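Local coordinates for protein uricase (Bacillus fastidiosus, PDB 4R8X) that probably catalyses the oxidation of urate by molecular oxygen, the first step on the route from urate to allantoin, at residues V12-T17 with R78-Y83; V47-E52 with S104-V109; G90-V95 with L111-Y116; S164-I169 with I204-E209; N221-E226 with F259-E264. All blocks are in the same frame, centred on the assembly; numbering follows the deposited sequence.

Interaction 1: V12-T17 with R78-Y83; sequences VYVFRT and RHAASY
R16 reaches from strand 12-17 to the C-terminal end of helix 69-82, where its guanidinium meets the carbonyls of A80 and, just past the helix, Y83. NH1 gives two hydrogen bonds, to A80 O at 2.9 Å and to Y83 O at 3.1 Å, and both acceptors lie close to the guanidinium plane. The side chain bends at chi2 (76°), which turns CD toward A80 O, 3.4 Å away. NE bonds back to T17 O at 2.9 Å, an oxygen tilted from the guanidinium plane, and NH2 donates to a water that donates to Y83 O. These bonds fix the rotation of the flat group, and its positive charge probably suits the carbonyl-rich end of a helix. Behind the polar end, CG2 of V14 meets A80 CB tightly at 3.4 Å, a closeness that the small alanine permits. A methionine in place of R16 would probably leave the carbonyls of A80 and Y83 without their charged donor and the helix end less firmly tied to the strand. Strand and helix run at only 22° to each other, a helix laid along an antiparallel sheet, as in the tunnelling fold (T-fold) of uricases.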
# COMPACT_ATOMS: atom_id res chain seq x y z
N VAL D 12 3.11 17.47 5.17
CA VAL D 12 2.81 18.39 6.25
C VAL D 12 1.33 18.26 6.60
O VAL D 12 0.46 18.95 6.06
CB VAL D 12 3.13 19.86 5.89
CG1 VAL D 12 2.80 20.78 7.08
CG2 VAL D 12 4.59 19.99 5.49
N TYR D 13 1.04 17.31 7.49
CA TYR D 13 -0.33 17.13 7.94
C TYR D 13 -0.70 18.29 8.82
O TYR D 13 0.03 18.67 9.74
CB TYR D 13 -0.52 15.80 8.67
CG TYR D 13 -0.44 14.59 7.76
CD1 TYR D 13 -1.54 14.17 7.04
CD2 TYR D 13 0.75 13.88 7.61
CE1 TYR D 13 -1.48 13.05 6.20
CE2 TYR D 13 0.83 12.79 6.76
CZ TYR D 13 -0.29 12.37 6.06
OH TYR D 13 -0.23 11.28 5.24
N VAL D 14 -1.84 18.89 8.51
CA VAL D 14 -2.30 20.01 9.29
C VAL D 14 -3.81 19.91 9.47
O VAL D 14 -4.56 19.83 8.50
CB VAL D 14 -1.81 21.36 8.71
CG1 VAL D 14 -2.17 21.50 7.25
CG2 VAL D 14 -2.36 22.50 9.51
N PHE D 15 -4.24 19.84 10.73
CA PHE D 15 -5.64 19.60 11.07
C PHE D 15 -6.16 20.74 11.92
O PHE D 15 -5.89 20.82 13.13
CB PHE D 15 -5.79 18.26 11.81
CG PHE D 15 -5.07 17.10 11.16
CD1 PHE D 15 -5.17 16.88 9.79
CD2 PHE D 15 -4.29 16.25 11.92
CE1 PHE D 15 -4.51 15.81 9.20
CE2 PHE D 15 -3.63 15.18 11.33
CZ PHE D 15 -3.75 14.95 9.98
N ARG D 16 -6.87 21.67 11.29
CA ARG D 16 -7.46 22.80 12.01
C ARG D 16 -8.87 22.44 12.45
O ARG D 16 -9.67 21.97 11.65
CB ARG D 16 -7.46 24.05 11.13
CG ARG D 16 -8.50 25.11 11.51
CD ARG D 16 -8.08 25.91 12.74
NE ARG D 16 -9.15 26.82 13.12
CZ ARG D 16 -9.34 28.01 12.57
NH1 ARG D 16 -8.52 28.44 11.63
NH2 ARG D 16 -10.35 28.77 12.96
N THR D 17 -9.17 22.65 13.72
CA THR D 17 -10.53 22.40 14.18
C THR D 17 -11.34 23.70 14.18
O THR D 17 -10.81 24.78 14.41
CB THR D 17 -10.59 21.68 15.54
OG1 THR D 17 -9.67 22.28 16.46
CG2 THR D 17 -10.24 20.21 15.39
N ARG D 78 1.08 27.13 11.76
CA ARG D 78 0.64 28.32 12.46
C ARG D 78 -0.35 29.14 11.65
O ARG D 78 -1.27 29.74 12.20
CB ARG D 78 1.84 29.15 12.90
CG ARG D 78 2.55 28.50 14.06
CD ARG D 78 3.82 29.20 14.43
NE ARG D 78 4.80 28.25 14.93
CZ ARG D 78 6.03 28.58 15.28
NH1 ARG D 78 6.42 29.84 15.19
NH2 ARG D 78 6.87 27.66 15.73
N HIS D 79 -0.16 29.18 10.33
CA HIS D 79 -1.11 29.88 9.50
C HIS D 79 -2.47 29.17 9.41
O HIS D 79 -3.48 29.81 9.15
CB HIS D 79 -0.52 30.19 8.12
CG HIS D 79 0.43 31.34 8.15
ND1 HIS D 79 1.73 31.21 8.60
CD2 HIS D 79 0.26 32.65 7.84
CE1 HIS D 79 2.32 32.40 8.55
NE2 HIS D 79 1.45 33.28 8.10
N ALA D 80 -2.50 27.86 9.67
CA ALA D 80 -3.78 27.17 9.76
C ALA D 80 -4.61 27.68 10.93
O ALA D 80 -5.84 27.67 10.88
CB ALA D 80 -3.56 25.67 9.87
N ALA D 81 -3.94 28.16 11.97
CA ALA D 81 -4.65 28.68 13.13
C ALA D 81 -5.20 30.08 12.86
O ALA D 81 -6.26 30.43 13.35
CB ALA D 81 -3.76 28.68 14.37
N SER D 82 -4.48 30.87 12.06
CA SER D 82 -4.85 32.26 11.81
C SER D 82 -5.76 32.46 10.59
O SER D 82 -6.39 33.51 10.45
CB SER D 82 -3.60 33.14 11.69
OG SER D 82 -2.74 32.69 10.66
N TYR D 83 -5.82 31.47 9.71
CA TYR D 83 -6.68 31.54 8.53
C TYR D 83 -8.14 31.70 8.94
O TYR D 83 -8.63 30.96 9.79
CB TYR D 83 -6.53 30.27 7.70
CG TYR D 83 -7.38 30.21 6.44
CD1 TYR D 83 -7.28 31.19 5.46
CD2 TYR D 83 -8.27 29.17 6.24
CE1 TYR D 83 -8.05 31.12 4.30
CE2 TYR D 83 -9.03 29.09 5.10
CZ TYR D 83 -8.93 30.06 4.14
OH TYR D 83 -9.71 29.95 3.00
O HOH W 1 -10.02 31.58 12.43

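Interaction 2: V47-E52 with S104-V109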
# COMPACT_ATOMS: atom_id res chain seq x y z
N VAL D 47 4.77 21.92 0.43
CA VAL D 47 5.23 23.25 0.05
C VAL D 47 6.57 23.18 -0.65
O VAL D 47 7.46 22.44 -0.24
CB VAL D 47 5.34 24.20 1.28
CG1 VAL D 47 6.25 23.62 2.37
CG2 VAL D 47 5.82 25.59 0.85
N ALA D 48 6.70 23.95 -1.74
CA ALA D 48 7.96 24.08 -2.45
C ALA D 48 8.32 25.55 -2.55
O ALA D 48 7.47 26.37 -2.93
CB ALA D 48 7.86 23.47 -3.84
N LEU D 49 9.56 25.89 -2.20
CA LEU D 49 10.07 27.25 -2.34
C LEU D 49 10.95 27.34 -3.58
O LEU D 49 11.71 26.42 -3.88
CB LEU D 49 10.87 27.64 -1.10
CG LEU D 49 10.20 27.46 0.26
CD1 LEU D 49 11.03 28.15 1.33
CD2 LEU D 49 8.77 27.99 0.28
N LYS D 50 10.87 28.46 -4.29
CA LYS D 50 11.65 28.66 -5.51
C LYS D 50 12.28 30.04 -5.53
O LYS D 50 11.74 31.00 -4.97
CB LYS D 50 10.77 28.53 -6.75
CG LYS D 50 10.13 27.17 -6.95
CD LYS D 50 9.17 27.18 -8.13
CE LYS D 50 8.50 25.82 -8.32
NZ LYS D 50 7.59 25.83 -9.50
N GLY D 51 13.42 30.14 -6.21
CA GLY D 51 14.05 31.41 -6.45
C GLY D 51 15.48 31.25 -6.90
O GLY D 51 16.19 30.37 -6.43
N GLU D 52 15.92 32.12 -7.80
CA GLU D 52 17.29 32.08 -8.30
C GLU D 52 18.31 32.19 -7.17
O GLU D 52 19.42 31.68 -7.28
CB GLU D 52 17.52 33.19 -9.32
CG GLU D 52 17.20 34.58 -8.79
CD GLU D 52 17.68 35.70 -9.70
OE1 GLU D 52 18.71 35.50 -10.38
OE2 GLU D 52 17.04 36.76 -9.74
N SER D 104 11.95 37.70 1.46
CA SER D 104 12.10 38.53 0.26
C SER D 104 12.94 37.87 -0.83
O SER D 104 12.82 38.21 -2.00
CB SER D 104 12.72 39.87 0.64
OG SER D 104 14.01 39.68 1.18
N HIS D 105 13.77 36.91 -0.43
CA HIS D 105 14.67 36.24 -1.37
C HIS D 105 14.01 35.12 -2.18
O HIS D 105 14.62 34.54 -3.08
CB HIS D 105 15.88 35.67 -0.62
CG HIS D 105 15.52 34.59 0.35
ND1 HIS D 105 15.03 34.87 1.61
CD2 HIS D 105 15.58 33.25 0.25
CE1 HIS D 105 14.80 33.74 2.25
NE2 HIS D 105 15.12 32.73 1.44
N LEU D 106 12.75 34.81 -1.87
CA LEU D 106 12.01 33.82 -2.63
C LEU D 106 11.32 34.49 -3.82
O LEU D 106 10.82 35.61 -3.69
CB LEU D 106 10.94 33.18 -1.74
CG LEU D 106 11.44 32.47 -0.48
CD1 LEU D 106 10.27 31.91 0.30
CD2 LEU D 106 12.46 31.38 -0.84
N ASP D 107 11.30 33.80 -4.96
CA ASP D 107 10.62 34.29 -6.16
C ASP D 107 9.22 33.69 -6.30
O ASP D 107 8.33 34.31 -6.87
CB ASP D 107 11.40 33.95 -7.44
CG ASP D 107 12.78 34.59 -7.50
OD1 ASP D 107 13.01 35.61 -6.84
OD2 ASP D 107 13.63 34.06 -8.25
N ALA D 108 9.03 32.47 -5.82
CA ALA D 108 7.73 31.81 -5.94
C ALA D 108 7.58 30.76 -4.86
O ALA D 108 8.57 30.23 -4.35
CB ALA D 108 7.58 31.17 -7.32
N VAL D 109 6.32 30.51 -4.48
CA VAL D 109 5.98 29.48 -3.51
C VAL D 109 4.81 28.65 -4.03
O VAL D 109 3.80 29.19 -4.45
CB VAL D 109 5.59 30.09 -2.15
CG1 VAL D 109 5.20 28.98 -1.16
CG2 VAL D 109 6.74 30.93 -1.60
O HOH W 2 14.47 36.81 -9.14
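V47 starts the contact by setting CG2 4.0 Å from CG1 of V109, two beta-branched side chains that cross obliquely and both pack on F99 of helix 88-102. From A48 the backbone takes part: its O receives the CA-H of V109, with O and CA 3.5 Å apart. L49 stands opposite V109 in a non-hydrogen-bonded antiparallel pair, and its two methyl groups divide the work. CD2 lies alongside the V109 side chain, while CD1 meets L106 CD1 at 4.0 Å. K50 forms the hydrogen-bonded pair with A108, its N donating to A108 O at 2.9 Å. Its carbonyl is gripped twice, by D107 N at 2.8 Å and by A108 N at 3.2 Å, the second donor standing well above the carbonyl plane. The extended lysine chain leads away to a salt bridge with E149. At G51 the absence of a side chain matters, since a CB would sit tightly against D107 N and H105 O. E52 N then donates to D107 OD2 at 3.0 Å, approaching from above the carboxylate plane. The carboxylates of E52 and D107 would probably repel each other, but a water donates to E52 OE2 at 2.6 Å and weakly to D107 OD1. With D107 and A108 both facing K50, this is a classic beta bulge, placed where strands 40-50 and 108-125 pair in the T-fold sheet.

Interaction 3: G90-V95 with L111-Y116; sequences GFLQYV and LEAKEY
V95, whose backbone N donates to F91 O at 3.0 Å within the helix, presses CG1 against CD2 of L111 at 4.0 Å, the two side chains crossing at about a right angle. Its other methyl, CG2, rests over the rim of the F91 ring. One turn back, L92 carries the largest share of the contact. With CG anti to its carbonyl carbon (chi1 -62°), the side chain forks over the strand: CD2 meets L111 CB at 3.9 Å, CD1 lies 3.7 Å from L111 O, and both methyls touch A113 CB. This is helix-on-sheet packing of the T-fold: segments 90-95 and 111-115 run roughly antiparallel, 151° between their directions, the helix lying along the strand. The strand's every-other-residue pattern suits it: L111 and A113 face the helix, while E112 points away and forms a salt bridge with R110. A113 is small enough for the leucine fork to settle on its CB. L111, larger, reaches V95 with CD2, while L92 also packs on V148 of strand 143-153.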
# COMPACT_ATOMS: atom_id res chain seq x y z
N GLY D 90 -8.37 28.94 -0.77
CA GLY D 90 -8.16 30.15 0.01
C GLY D 90 -7.00 29.98 0.96
O GLY D 90 -6.12 30.84 1.02
N PHE D 91 -6.97 28.87 1.68
CA PHE D 91 -5.88 28.64 2.61
C PHE D 91 -4.52 28.57 1.91
O PHE D 91 -3.56 29.17 2.37
CB PHE D 91 -6.11 27.37 3.42
CG PHE D 91 -5.00 27.06 4.38
CD1 PHE D 91 -4.67 27.95 5.39
CD2 PHE D 91 -4.25 25.89 4.25
CE1 PHE D 91 -3.64 27.68 6.27
CE2 PHE D 91 -3.22 25.61 5.12
CZ PHE D 91 -2.91 26.50 6.14
N LEU D 92 -4.44 27.84 0.80
CA LEU D 92 -3.17 27.68 0.10
C LEU D 92 -2.65 29.02 -0.43
O LEU D 92 -1.46 29.32 -0.32
CB LEU D 92 -3.29 26.66 -1.04
CG LEU D 92 -3.65 25.23 -0.62
CD1 LEU D 92 -3.45 24.31 -1.82
CD2 LEU D 92 -2.83 24.74 0.59
N GLN D 93 -3.54 29.84 -1.00
CA GLN D 93 -3.08 31.13 -1.49
C GLN D 93 -2.61 32.03 -0.34
O GLN D 93 -1.60 32.71 -0.46
CB GLN D 93 -4.14 31.85 -2.31
CG GLN D 93 -3.61 33.13 -2.92
CD GLN D 93 -4.56 33.74 -3.92
OE1 GLN D 93 -5.46 33.07 -4.42
NE2 GLN D 93 -4.35 35.01 -4.22
N TYR D 94 -3.35 32.01 0.76
CA TYR D 94 -3.00 32.73 1.98
C TYR D 94 -1.59 32.38 2.44
O TYR D 94 -0.78 33.26 2.74
CB TYR D 94 -4.04 32.39 3.06
CG TYR D 94 -3.78 32.87 4.48
CD1 TYR D 94 -3.76 34.22 4.80
CD2 TYR D 94 -3.62 31.95 5.51
CE1 TYR D 94 -3.56 34.63 6.11
CE2 TYR D 94 -3.42 32.35 6.81
CZ TYR D 94 -3.39 33.69 7.11
OH TYR D 94 -3.19 34.09 8.41
N VAL D 95 -1.28 31.09 2.48
CA VAL D 95 0.05 30.62 2.90
C VAL D 95 1.16 31.01 1.93
O VAL D 95 2.22 31.46 2.35
CB VAL D 95 0.05 29.10 3.16
CG1 VAL D 95 1.47 28.58 3.40
CG2 VAL D 95 -0.85 28.77 4.36
N LEU D 111 2.09 25.59 -3.14
CA LEU D 111 1.43 24.71 -2.17
C LEU D 111 0.51 23.75 -2.89
O LEU D 111 -0.27 24.15 -3.76
CB LEU D 111 0.61 25.52 -1.17
CG LEU D 111 1.22 25.89 0.18
CD1 LEU D 111 1.45 24.64 1.04
CD2 LEU D 111 2.49 26.73 -0.01
N GLU D 112 0.61 22.47 -2.52
CA GLU D 112 -0.31 21.44 -2.98
C GLU D 112 -0.98 20.84 -1.75
O GLU D 112 -0.35 20.73 -0.69
CB GLU D 112 0.44 20.34 -3.72
CG GLU D 112 1.12 20.82 -4.98
CD GLU D 112 2.00 19.76 -5.62
OE1 GLU D 112 1.94 18.58 -5.20
OE2 GLU D 112 2.75 20.12 -6.55
N ALA D 113 -2.24 20.46 -1.85
CA ALA D 113 -2.90 19.86 -0.70
C ALA D 113 -3.84 18.75 -1.11
O ALA D 113 -4.51 18.82 -2.14
CB ALA D 113 -3.61 20.92 0.14
N LYS D 114 -3.87 17.71 -0.28
CA LYS D 114 -4.85 16.63 -0.38
C LYS D 114 -5.67 16.64 0.89
O LYS D 114 -5.11 16.52 1.98
CB LYS D 114 -4.15 15.29 -0.52
CG LYS D 114 -3.36 15.15 -1.82
CD LYS D 114 -2.65 13.80 -1.88
CE LYS D 114 -1.83 13.66 -3.16
NZ LYS D 114 -0.99 12.43 -3.19
N GLU D 115 -6.98 16.80 0.77
CA GLU D 115 -7.85 16.83 1.94
C GLU D 115 -7.66 15.56 2.74
O GLU D 115 -7.46 14.49 2.17
CB GLU D 115 -9.31 16.95 1.52
CG GLU D 115 -10.29 17.02 2.68
CD GLU D 115 -11.72 16.91 2.23
OE1 GLU D 115 -12.00 16.18 1.24
OE2 GLU D 115 -12.59 17.55 2.85
N TYR D 116 -7.69 15.72 4.06
CA TYR D 116 -7.70 14.61 5.00
C TYR D 116 -9.17 14.55 5.41
O TYR D 116 -9.61 15.27 6.32
CB TYR D 116 -6.79 14.97 6.17
CG TYR D 116 -6.43 13.88 7.17
CD1 TYR D 116 -5.25 13.15 7.05
CD2 TYR D 116 -7.22 13.65 8.30
CE1 TYR D 116 -4.89 12.19 7.99
CE2 TYR D 116 -6.87 12.71 9.24
CZ TYR D 116 -5.70 11.98 9.09
OH TYR D 116 -5.36 11.04 10.05

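Interaction 4: S164-I169 with I204-E209; sequences SGIADI and IGWAYE
Strands 156-173 and 198-208 pair antiparallel in the large T-fold sheet, and here the indole of W206 folds back over S164 and G165 across the pair. I166 and I204 form the hydrogen-bonded pair: I166 N gives to I204 O at 2.9 Å, and I204 N returns an equally short bond to I166 O. I166 CG2 runs alongside I204 CB, 4.0 Å away. Next to them G165 faces G205, with CA atoms 4.1 Å apart; a CB on G165 would run into I204 O, so glycine fits this close spot. W206 N donates to S164 O at 3.0 Å. A chi1 of 48° puts W206 CG between the backbone N and the carbonyl carbon; from there the ring lies over the neighbouring strand. S164 O lies over the centre of the indole, S164 CB sits 3.2 Å from NE1, and G165 CA makes a CH-pi contact 3.9 Å from the centroid of the six-membered ring. S164 OG bonds to E89, and a water donates to both OG and W206 O. An alanine in place of W206 would probably uncover S164 and G165 and open a gap beneath helix 225-238. That helix covers this face, with A225 and V228 on W206 and A232 on I204, while strands 143-153 and 262-271 extend the sheet on either side.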
# COMPACT_ATOMS: atom_id res chain seq x y z
N SER D 164 -8.07 22.95 -8.67
CA SER D 164 -9.11 22.50 -7.75
C SER D 164 -9.55 21.15 -8.26
O SER D 164 -9.68 20.95 -9.47
CB SER D 164 -10.32 23.42 -7.78
OG SER D 164 -9.95 24.75 -7.48
N GLY D 165 -9.80 20.21 -7.36
CA GLY D 165 -10.27 18.92 -7.81
C GLY D 165 -10.89 18.02 -6.77
O GLY D 165 -10.91 18.34 -5.57
N ILE D 166 -11.42 16.92 -7.25
CA ILE D 166 -11.85 15.81 -6.41
C ILE D 166 -11.14 14.57 -6.95
O ILE D 166 -11.13 14.31 -8.16
CB ILE D 166 -13.40 15.65 -6.38
CG1 ILE D 166 -13.82 14.54 -5.40
CG2 ILE D 166 -13.96 15.34 -7.75
CD1 ILE D 166 -14.07 15.04 -3.99
N ALA D 167 -10.52 13.82 -6.05
CA ALA D 167 -9.69 12.68 -6.42
C ALA D 167 -10.33 11.38 -5.94
O ALA D 167 -10.99 11.36 -4.90
CB ALA D 167 -8.30 12.82 -5.82
N ASP D 168 -10.14 10.31 -6.71
CA ASP D 168 -10.50 8.96 -6.27
C ASP D 168 -12.00 8.69 -6.11
O ASP D 168 -12.41 8.01 -5.16
CB ASP D 168 -9.77 8.57 -4.98
CG ASP D 168 -8.27 8.46 -5.15
OD1 ASP D 168 -7.78 8.56 -6.30
OD2 ASP D 168 -7.59 8.28 -4.13
N ILE D 169 -12.81 9.22 -7.02
CA ILE D 169 -14.21 8.82 -7.10
C ILE D 169 -14.21 7.41 -7.72
O ILE D 169 -13.59 7.19 -8.75
CB ILE D 169 -15.01 9.78 -8.01
CG1 ILE D 169 -15.17 11.15 -7.34
CG2 ILE D 169 -16.36 9.20 -8.36
CD1 ILE D 169 -15.77 12.18 -8.27
N ILE D 204 -11.38 14.46 -11.09
CA ILE D 204 -11.93 15.58 -11.84
C ILE D 204 -11.32 16.86 -11.32
O ILE D 204 -11.20 17.06 -10.12
CB ILE D 204 -13.45 15.65 -11.69
CG1 ILE D 204 -14.08 14.27 -11.97
CG2 ILE D 204 -14.02 16.70 -12.61
CD1 ILE D 204 -15.57 14.21 -11.70
N GLY D 205 -10.93 17.74 -12.24
CA GLY D 205 -10.40 19.04 -11.87
C GLY D 205 -11.09 20.14 -12.64
O GLY D 205 -11.74 19.88 -13.66
N TRP D 206 -10.98 21.38 -12.16
CA TRP D 206 -11.58 22.52 -12.85
C TRP D 206 -10.73 23.77 -12.66
O TRP D 206 -9.89 23.83 -11.75
CB TRP D 206 -13.03 22.75 -12.38
CG TRP D 206 -13.19 22.75 -10.90
CD1 TRP D 206 -13.20 23.84 -10.06
CD2 TRP D 206 -13.35 21.60 -10.06
NE1 TRP D 206 -13.37 23.44 -8.76
CE2 TRP D 206 -13.46 22.07 -8.72
CE3 TRP D 206 -13.42 20.23 -10.30
CZ2 TRP D 206 -13.62 21.21 -7.64
CZ3 TRP D 206 -13.57 19.37 -9.22
CH2 TRP D 206 -13.68 19.86 -7.91
N ALA D 207 -10.96 24.76 -13.52
CA ALA D 207 -10.28 26.05 -13.44
C ALA D 207 -11.31 27.15 -13.46
O ALA D 207 -12.32 27.04 -14.15
CB ALA D 207 -9.30 26.24 -14.60
N TYR D 208 -11.04 28.22 -12.72
CA TYR D 208 -11.92 29.38 -12.65
C TYR D 208 -11.50 30.47 -13.63
O TYR D 208 -10.31 30.74 -13.80
CB TYR D 208 -11.84 29.99 -11.25
CG TYR D 208 -12.50 29.21 -10.13
CD1 TYR D 208 -11.83 28.18 -9.48
CD2 TYR D 208 -13.77 29.53 -9.69
CE1 TYR D 208 -12.43 27.48 -8.43
CE2 TYR D 208 -14.38 28.86 -8.65
CZ TYR D 208 -13.71 27.82 -8.03
OH TYR D 208 -14.30 27.15 -6.98
N GLU D 209 -12.49 31.10 -14.26
CA GLU D 209 -12.23 32.30 -15.06
C GLU D 209 -11.68 33.41 -14.17
O GLU D 209 -10.73 34.10 -14.54
CB GLU D 209 -13.52 32.78 -15.75
CG GLU D 209 -13.33 33.97 -16.68
CD GLU D 209 -14.63 34.47 -17.27
OE1 GLU D 209 -15.69 33.87 -16.98
OE2 GLU D 209 -14.60 35.45 -18.04
O HOH W 3 -8.97 25.75 -9.94
O HOH W 4 -7.64 22.23 -11.97

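Interaction 5: N221-E226 with F259-E264; sequences NYVAAE and FPQLTE
V223 holds CG1 anti to its backbone N (chi1 -177°) and CG2 anti to its carbonyl carbon, which spreads the two methyls over F259, Q261 and L262. CG1 lies over one face of the F259 ring in a CH-pi contact, 3.9 Å from the ring centroid and 17° off its normal; the two side chains meet tip to tip. CG2 touches L262 CD2 at 3.9 Å and Q261 NE2 at 3.5 Å. Branching at CB thus lets one residue meet the aromatic face with CG1 and both Q261 and L262 with CG2. Two connections of the T-fold meet here, between helices and sheet: one leads into helix 225-238, with A224 at the N-cap, and one leaves helix 244-258 through a type I turn from F259 to L262, where strand 262-271 begins. A bend at chi2 (-85°) turns CD of Q261 back, and NE2, on a side chain long enough to span to the opposite backbone, donates to N221 O at 2.9 Å. N221 O lies in the plane of the Q261 amide, whereas NE2 stands well above the carbonyl plane of N221. NE2 also donates to a water at 3.0 Å. F259 is further covered by Q227 and I231 of helix 225-238.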
# COMPACT_ATOMS: atom_id res chain seq x y z
N ASN D 221 -20.17 31.89 -5.68
CA ASN D 221 -19.29 31.68 -6.81
C ASN D 221 -18.22 30.62 -6.58
O ASN D 221 -17.38 30.40 -7.45
CB ASN D 221 -18.59 32.98 -7.19
CG ASN D 221 -19.56 34.06 -7.58
OD1 ASN D 221 -20.65 33.78 -8.08
ND2 ASN D 221 -19.18 35.30 -7.34
N TYR D 222 -18.25 29.98 -5.41
CA TYR D 222 -17.31 28.91 -5.09
C TYR D 222 -17.87 27.57 -5.50
O TYR D 222 -19.01 27.24 -5.16
CB TYR D 222 -16.98 28.88 -3.59
CG TYR D 222 -15.96 27.79 -3.28
CD1 TYR D 222 -14.62 27.97 -3.61
CD2 TYR D 222 -16.34 26.57 -2.70
CE1 TYR D 222 -13.68 27.00 -3.36
CE2 TYR D 222 -15.39 25.59 -2.45
CZ TYR D 222 -14.06 25.80 -2.80
OH TYR D 222 -13.11 24.84 -2.55
N VAL D 223 -17.06 26.80 -6.22
CA VAL D 223 -17.48 25.47 -6.64
C VAL D 223 -16.93 24.44 -5.67
O VAL D 223 -15.74 24.18 -5.63
CB VAL D 223 -17.00 25.16 -8.07
CG1 VAL D 223 -17.50 23.79 -8.52
CG2 VAL D 223 -17.49 26.24 -9.03
N ALA D 224 -17.82 23.84 -4.88
CA ALA D 224 -17.40 22.79 -3.95
C ALA D 224 -17.18 21.48 -4.69
O ALA D 224 -18.02 21.07 -5.50
CB ALA D 224 -18.43 22.62 -2.84
N ALA D 225 -16.05 20.83 -4.41
CA ALA D 225 -15.73 19.54 -5.02
C ALA D 225 -16.85 18.53 -4.81
O ALA D 225 -17.10 17.69 -5.67
CB ALA D 225 -14.39 18.99 -4.50
N GLU D 226 -17.54 18.62 -3.67
CA GLU D 226 -18.64 17.71 -3.38
C GLU D 226 -19.79 17.88 -4.37
O GLU D 226 -20.48 16.91 -4.71
CB GLU D 226 -19.13 17.92 -1.95
CG GLU D 226 -18.17 17.40 -0.89
CD GLU D 226 -17.10 18.40 -0.47
OE1 GLU D 226 -16.39 18.11 0.51
OE2 GLU D 226 -16.96 19.47 -1.10
N PHE D 259 -21.91 25.67 -13.59
CA PHE D 259 -20.96 26.66 -13.08
C PHE D 259 -20.33 27.46 -14.22
O PHE D 259 -19.22 27.16 -14.66
CB PHE D 259 -19.90 26.00 -12.21
CG PHE D 259 -20.47 25.20 -11.07
CD1 PHE D 259 -21.14 25.84 -10.03
CD2 PHE D 259 -20.34 23.82 -11.02
CE1 PHE D 259 -21.66 25.13 -8.97
CE2 PHE D 259 -20.87 23.09 -9.96
CZ PHE D 259 -21.54 23.75 -8.93
N PRO D 260 -21.03 28.50 -14.70
CA PRO D 260 -20.55 29.31 -15.83
C PRO D 260 -19.22 30.00 -15.56
O PRO D 260 -18.54 30.41 -16.51
CB PRO D 260 -21.66 30.36 -16.00
CG PRO D 260 -22.87 29.76 -15.40
CD PRO D 260 -22.38 28.89 -14.27
N GLN D 261 -18.86 30.13 -14.29
CA GLN D 261 -17.63 30.82 -13.92
C GLN D 261 -16.38 29.94 -14.07
O GLN D 261 -15.26 30.40 -13.85
CB GLN D 261 -17.74 31.43 -12.51
CG GLN D 261 -17.56 30.45 -11.34
CD GLN D 261 -18.85 29.73 -10.96
OE1 GLN D 261 -19.71 29.47 -11.80
NE2 GLN D 261 -18.97 29.40 -9.68
N LEU D 262 -16.58 28.68 -14.44
CA LEU D 262 -15.46 27.78 -14.74
C LEU D 262 -15.10 27.85 -16.23
O LEU D 262 -15.99 27.91 -17.08
CB LEU D 262 -15.80 26.33 -14.38
CG LEU D 262 -16.15 26.03 -12.92
CD1 LEU D 262 -16.39 24.54 -12.73
CD2 LEU D 262 -15.05 26.54 -12.00
N THR D 263 -13.81 27.83 -16.55
CA THR D 263 -13.38 27.85 -17.94
C THR D 263 -13.19 26.45 -18.50
O THR D 263 -13.34 26.23 -19.70
CB THR D 263 -12.05 28.59 -18.13
OG1 THR D 263 -11.04 27.99 -17.32
CG2 THR D 263 -12.20 30.06 -17.78
N GLU D 264 -12.85 25.50 -17.62
CA GLU D 264 -12.62 24.14 -18.07
C GLU D 264 -12.78 23.13 -16.95
O GLU D 264 -12.62 23.45 -15.77
CB GLU D 264 -11.23 23.99 -18.70
CG GLU D 264 -10.09 23.93 -17.70
CD GLU D 264 -8.82 23.29 -18.26
OE1 GLU D 264 -8.38 22.25 -17.73
OE2 GLU D 264 -8.25 23.84 -19.23
O HOH W 5 -20.99 28.42 -7.74

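Interactions 1, 2 and 3 lie in the N-terminal half of the chain and interactions 4 and 5 in the C-terminal half, yet all reach one antiparallel sheet. Interaction 1 joins interaction 3 through a probable hydrogen bond between S82 OG and Y94 OH (2.7 Å), linking helices 69-82 and 88-102. Interaction 2 meets interaction 3 where V47 CG2 touches L111 CD2 at 3.6 Å, on neighbouring strands. Interactions 4 and 5 are joined by Y208 OH and V223 N, probably hydrogen-bonded at 2.9 Å. Between the halves, interactions 3 and 5 come within about 4 Å at their nearest atoms without touching. All five lie away from the predicted urate-binding residues; interactions 1 and 2 both touch the third subunit, and interaction 1 the second as well.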